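Local coordinates for dipeptidase (Streptococcus thermophilus, PDB 3PEB), which forms the N-terminal, creatinase-type domain of a peptidase of family M24B that probably uses manganese to hydrolyse dipeptides, at residues I23-V28 against Y101-N106. Sequence-based numbering, arbitrary orientation.
Sequences IVSDPV and YAEFDN. With EDO (1,2-ethanediol), chain E.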
ATOM      1  N   ILE A  23       3.213  -3.039   1.185  1.00 21.94           N
ATOM      2  CA  ILE A  23       2.721  -1.665   1.291  1.00 22.06           C
ATOM      3  C   ILE A  23       3.444  -0.864   0.234  1.00 23.02           C
ATOM      4  O   ILE A  23       4.652  -0.634   0.333  1.00 23.94           O
ATOM      5  CB  ILE A  23       2.978  -1.041   2.700  1.00 22.89           C
ATOM      6  CG1 ILE A  23       2.310  -1.889   3.778  1.00 22.50           C
ATOM      7  CG2 ILE A  23       2.445   0.431   2.740  1.00 22.67           C
ATOM      8  CD1 ILE A  23       2.574  -1.403   5.236  1.00 25.26           C
ATOM      9  N   VAL A  24       2.694  -0.449  -0.782  1.00 23.31           N
ATOM     10  CA  VAL A  24       3.219   0.268  -1.925  1.00 23.51           C
ATOM     11  C   VAL A  24       2.925   1.745  -1.708  1.00 23.83           C
ATOM     12  O   VAL A  24       1.774   2.126  -1.481  1.00 23.68           O
ATOM     13  CB  VAL A  24       2.580  -0.265  -3.243  1.00 23.82           C
ATOM     14  CG1 VAL A  24       3.038   0.549  -4.478  1.00 24.26           C
ATOM     15  CG2 VAL A  24       2.945  -1.754  -3.447  1.00 24.20           C
ATOM     16  N   SER A  25       3.978   2.563  -1.765  1.00 24.21           N
ATOM     17  CA  SER A  25       3.880   3.976  -1.493  1.00 23.65           C
ATOM     18  C   SER A  25       4.258   4.888  -2.653  1.00 24.86           C
ATOM     19  O   SER A  25       3.822   6.045  -2.673  1.00 25.38           O
ATOM     20  CB  SER A  25       4.766   4.350  -0.291  1.00 23.09           C
ATOM     21  OG  SER A  25       6.098   3.963  -0.509  1.00 23.55           O
ATOM     22  N   ASP A  26       5.078   4.414  -3.587  1.00 24.46           N
ATOM     23  CA  ASP A  26       5.555   5.242  -4.675  1.00 25.16           C
ATOM     24  C   ASP A  26       4.405   5.411  -5.647  1.00 25.84           C
ATOM     25  O   ASP A  26       3.862   4.408  -6.129  1.00 24.36           O
ATOM     26  CB  ASP A  26       6.753   4.550  -5.367  1.00 25.79           C
ATOM     27  CG  ASP A  26       7.407   5.418  -6.406  1.00 29.10           C
ATOM     28  OD1 ASP A  26       6.768   6.372  -6.907  1.00 28.84           O
ATOM     29  OD2 ASP A  26       8.598   5.181  -6.681  1.00 30.50           O
ATOM     30  N   PRO A  27       3.990   6.673  -5.923  1.00 26.09           N
ATOM     31  CA  PRO A  27       2.894   6.876  -6.881  1.00 26.53           C
ATOM     32  C   PRO A  27       3.131   6.262  -8.248  1.00 27.12           C
ATOM     33  O   PRO A  27       2.182   5.796  -8.908  1.00 27.91           O
ATOM     34  CB  PRO A  27       2.794   8.420  -6.985  1.00 27.68           C
ATOM     35  CG  PRO A  27       3.305   8.891  -5.628  1.00 27.86           C
ATOM     36  CD  PRO A  27       4.471   7.959  -5.357  1.00 26.78           C
ATOM     37  N   VAL A  28       4.384   6.219  -8.672  1.00 28.16           N
ATOM     38  CA  VAL A  28       4.738   5.584  -9.946  1.00 28.94           C
ATOM     39  C   VAL A  28       4.411   4.077  -9.895  1.00 28.56           C
ATOM     40  O   VAL A  28       3.834   3.521 -10.840  1.00 28.61           O
ATOM     41  CB  VAL A  28       6.217   5.845 -10.286  1.00 30.36           C
ATOM     42  CG1 VAL A  28       6.629   5.085 -11.533  1.00 32.90           C
ATOM     43  CG2 VAL A  28       6.466   7.383 -10.464  1.00 31.74           C
ATOM     44  N   TYR A 101       6.462  -6.175   3.335  1.00 24.00           N
ATOM     45  CA  TYR A 101       7.340  -5.580   2.336  1.00 24.09           C
ATOM     46  C   TYR A 101       6.920  -4.131   2.064  1.00 23.52           C
ATOM     47  O   TYR A 101       5.748  -3.844   1.952  1.00 24.08           O
ATOM     48  CB  TYR A 101       7.377  -6.397   1.035  1.00 24.43           C
ATOM     49  CG  TYR A 101       8.400  -7.504   1.110  1.00 26.22           C
ATOM     50  CD1 TYR A 101       8.096  -8.709   1.732  1.00 27.24           C
ATOM     51  CD2 TYR A 101       9.691  -7.320   0.610  1.00 27.15           C
ATOM     52  CE1 TYR A 101       9.048  -9.710   1.841  1.00 29.51           C
ATOM     53  CE2 TYR A 101      10.644  -8.303   0.705  1.00 28.29           C
ATOM     54  CZ  TYR A 101      10.319  -9.508   1.323  1.00 29.05           C
ATOM     55  OH  TYR A 101      11.264 -10.480   1.433  1.00 29.74           O
ATOM     56  N   ALA A 102       7.899  -3.238   1.937  1.00 23.56           N
ATOM     57  CA  ALA A 102       7.636  -1.831   1.642  1.00 22.95           C
ATOM     58  C   ALA A 102       8.759  -1.275   0.779  1.00 23.31           C
ATOM     59  O   ALA A 102       9.841  -1.875   0.669  1.00 24.28           O
ATOM     60  CB  ALA A 102       7.459  -1.011   2.948  1.00 23.09           C
ATOM     61  N   GLU A 103       8.498  -0.151   0.118  1.00 22.55           N
ATOM     62  CA  GLU A 103       9.460   0.375  -0.840  1.00 23.15           C
ATOM     63  C   GLU A 103      10.436   1.318  -0.129  1.00 24.20           C
ATOM     64  O   GLU A 103      10.144   2.499   0.013  1.00 24.07           O
ATOM     65  CB  GLU A 103       8.756   1.120  -1.964  1.00 22.44           C
ATOM     66  CG  GLU A 103       7.786   0.255  -2.781  1.00 23.69           C
ATOM     67  CD  GLU A 103       7.073   1.061  -3.834  1.00 24.40           C
ATOM     68  OE1 GLU A 103       6.023   1.654  -3.480  1.00 23.98           O
ATOM     69  OE2 GLU A 103       7.577   1.134  -4.997  1.00 25.72           O
ATOM     70  N   PHE A 104      11.589   0.794   0.257  1.00 25.48           N
ATOM     71  CA  PHE A 104      12.540   1.545   1.097  1.00 26.62           C
ATOM     72  C   PHE A 104      13.177   2.719   0.370  1.00 28.30           C
ATOM     73  O   PHE A 104      13.617   3.655   1.026  1.00 28.75           O
ATOM     74  CB  PHE A 104      13.650   0.650   1.631  1.00 28.07           C
ATOM     75  CG  PHE A 104      13.232  -0.300   2.753  1.00 28.58           C
ATOM     76  CD1 PHE A 104      11.911  -0.461   3.158  1.00 29.15           C
ATOM     77  CD2 PHE A 104      14.217  -1.053   3.395  1.00 31.64           C
ATOM     78  CE1 PHE A 104      11.593  -1.354   4.184  1.00 29.92           C
ATOM     79  CE2 PHE A 104      13.901  -1.937   4.398  1.00 31.47           C
ATOM     80  CZ  PHE A 104      12.591  -2.110   4.779  1.00 29.78           C
ATOM     81  N   ASP A 105      13.256   2.681  -0.965  1.00 28.36           N
ATOM     82  CA  ASP A 105      13.801   3.808  -1.704  1.00 29.80           C
ATOM     83  C   ASP A 105      12.794   4.956  -1.784  1.00 28.03           C
ATOM     84  O   ASP A 105      13.181   6.092  -2.032  1.00 29.53           O
ATOM     85  CB  ASP A 105      14.257   3.407  -3.127  1.00 31.03           C
ATOM     86  CG  ASP A 105      15.599   2.684  -3.165  1.00 36.09           C
ATOM     87  OD1 ASP A 105      16.156   2.251  -2.124  1.00 38.91           O
ATOM     88  OD2 ASP A 105      16.112   2.524  -4.298  1.00 37.58           O
ATOM     89  N   ASN A 106      11.516   4.698  -1.540  1.00 26.84           N
ATOM     90  CA  ASN A 106      10.484   5.707  -1.670  1.00 26.27           C
ATOM     91  C   ASN A 106      10.029   6.281  -0.324  1.00 26.22           C
ATOM     92  O   ASN A 106       9.848   7.485  -0.202  1.00 26.51           O
ATOM     93  CB  ASN A 106       9.243   5.173  -2.408  1.00 25.69           C
ATOM     94  CG  ASN A 106       8.101   6.189  -2.446  1.00 26.70           C
ATOM     95  OD1 ASN A 106       7.123   6.077  -1.707  1.00 25.98           O
ATOM     96  ND2 ASN A 106       8.260   7.231  -3.287  1.00 26.86           N
TER
HETATM   97  C1  EDO E 138      12.282   9.601  -0.239  0.50 57.72           C
HETATM   98  O1  EDO E 138      11.368   9.533  -1.338  0.50 58.33           O
HETATM   99  C2  EDO E 138      11.926  10.751   0.692  0.50 57.70           C
HETATM  100  O2  EDO E 138      12.569  11.961   0.281  0.50 58.17           O
HETATM  101  O   HOH W   1       6.292   1.446   0.772  1.00 22.37           O
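Glu103, just past strand 96-102, takes the backbone N-H groups of Ser25 and Asp26, in the loop after strand 21-24. Glu103 CB lies 4.2 Å from Ser25 OG. CG stands anti to the carbonyl carbon (chi1 -61°), and the chain runs on extended, so that CD arrives beside Asp26. There Glu103 OE1 accepts from Ser25 N, nearly along its C-O axis, and from Asp26 N at 2.9 Å. The second bond is almost straight (177°) and comes in on the syn side, out of the carboxylate plane. The methyl CG1 of Val24 also rests on OE1. Glu103 OE2 passes Asp26 CB at 3.5 Å. It bonds to Thr29 OG1, in the first turn of helix 27-34. The carboxylate is thus gripped at both oxygens.

Asn106 comes to the same loop from the other end of the turn. Asn106 OD1 takes the hydroxyl of Ser25, with Ser25 OG at 2.6 Å. Its amide lies stacked on the carboxylate of Asp26, the two planes 10° apart. Asp26 is the N-cap of helix 27-34: its OD1 accepts from Val28 N, from above the carboxylate plane. Asp26 OD2 and Glu103 OE2 come to 4.5 Å; the N-H donors and the helix start probably offset the repulsion.

A water bridges the two segments where the strands part. It also donates to Ser25 OG. Ile23 N to Tyr101 O, at 2.8 Å, is the last direct backbone hydrogen bond between the two strands; beyond it the water links Ile23 O to Glu103 N. Strands 21-24 and 96-102 are neighbours in the mixed six-stranded sheet of this creatinase/prolidase N-terminal domain. At their C-terminal ends, side-chain bonds and a water join the two loops, beside a capped helix start.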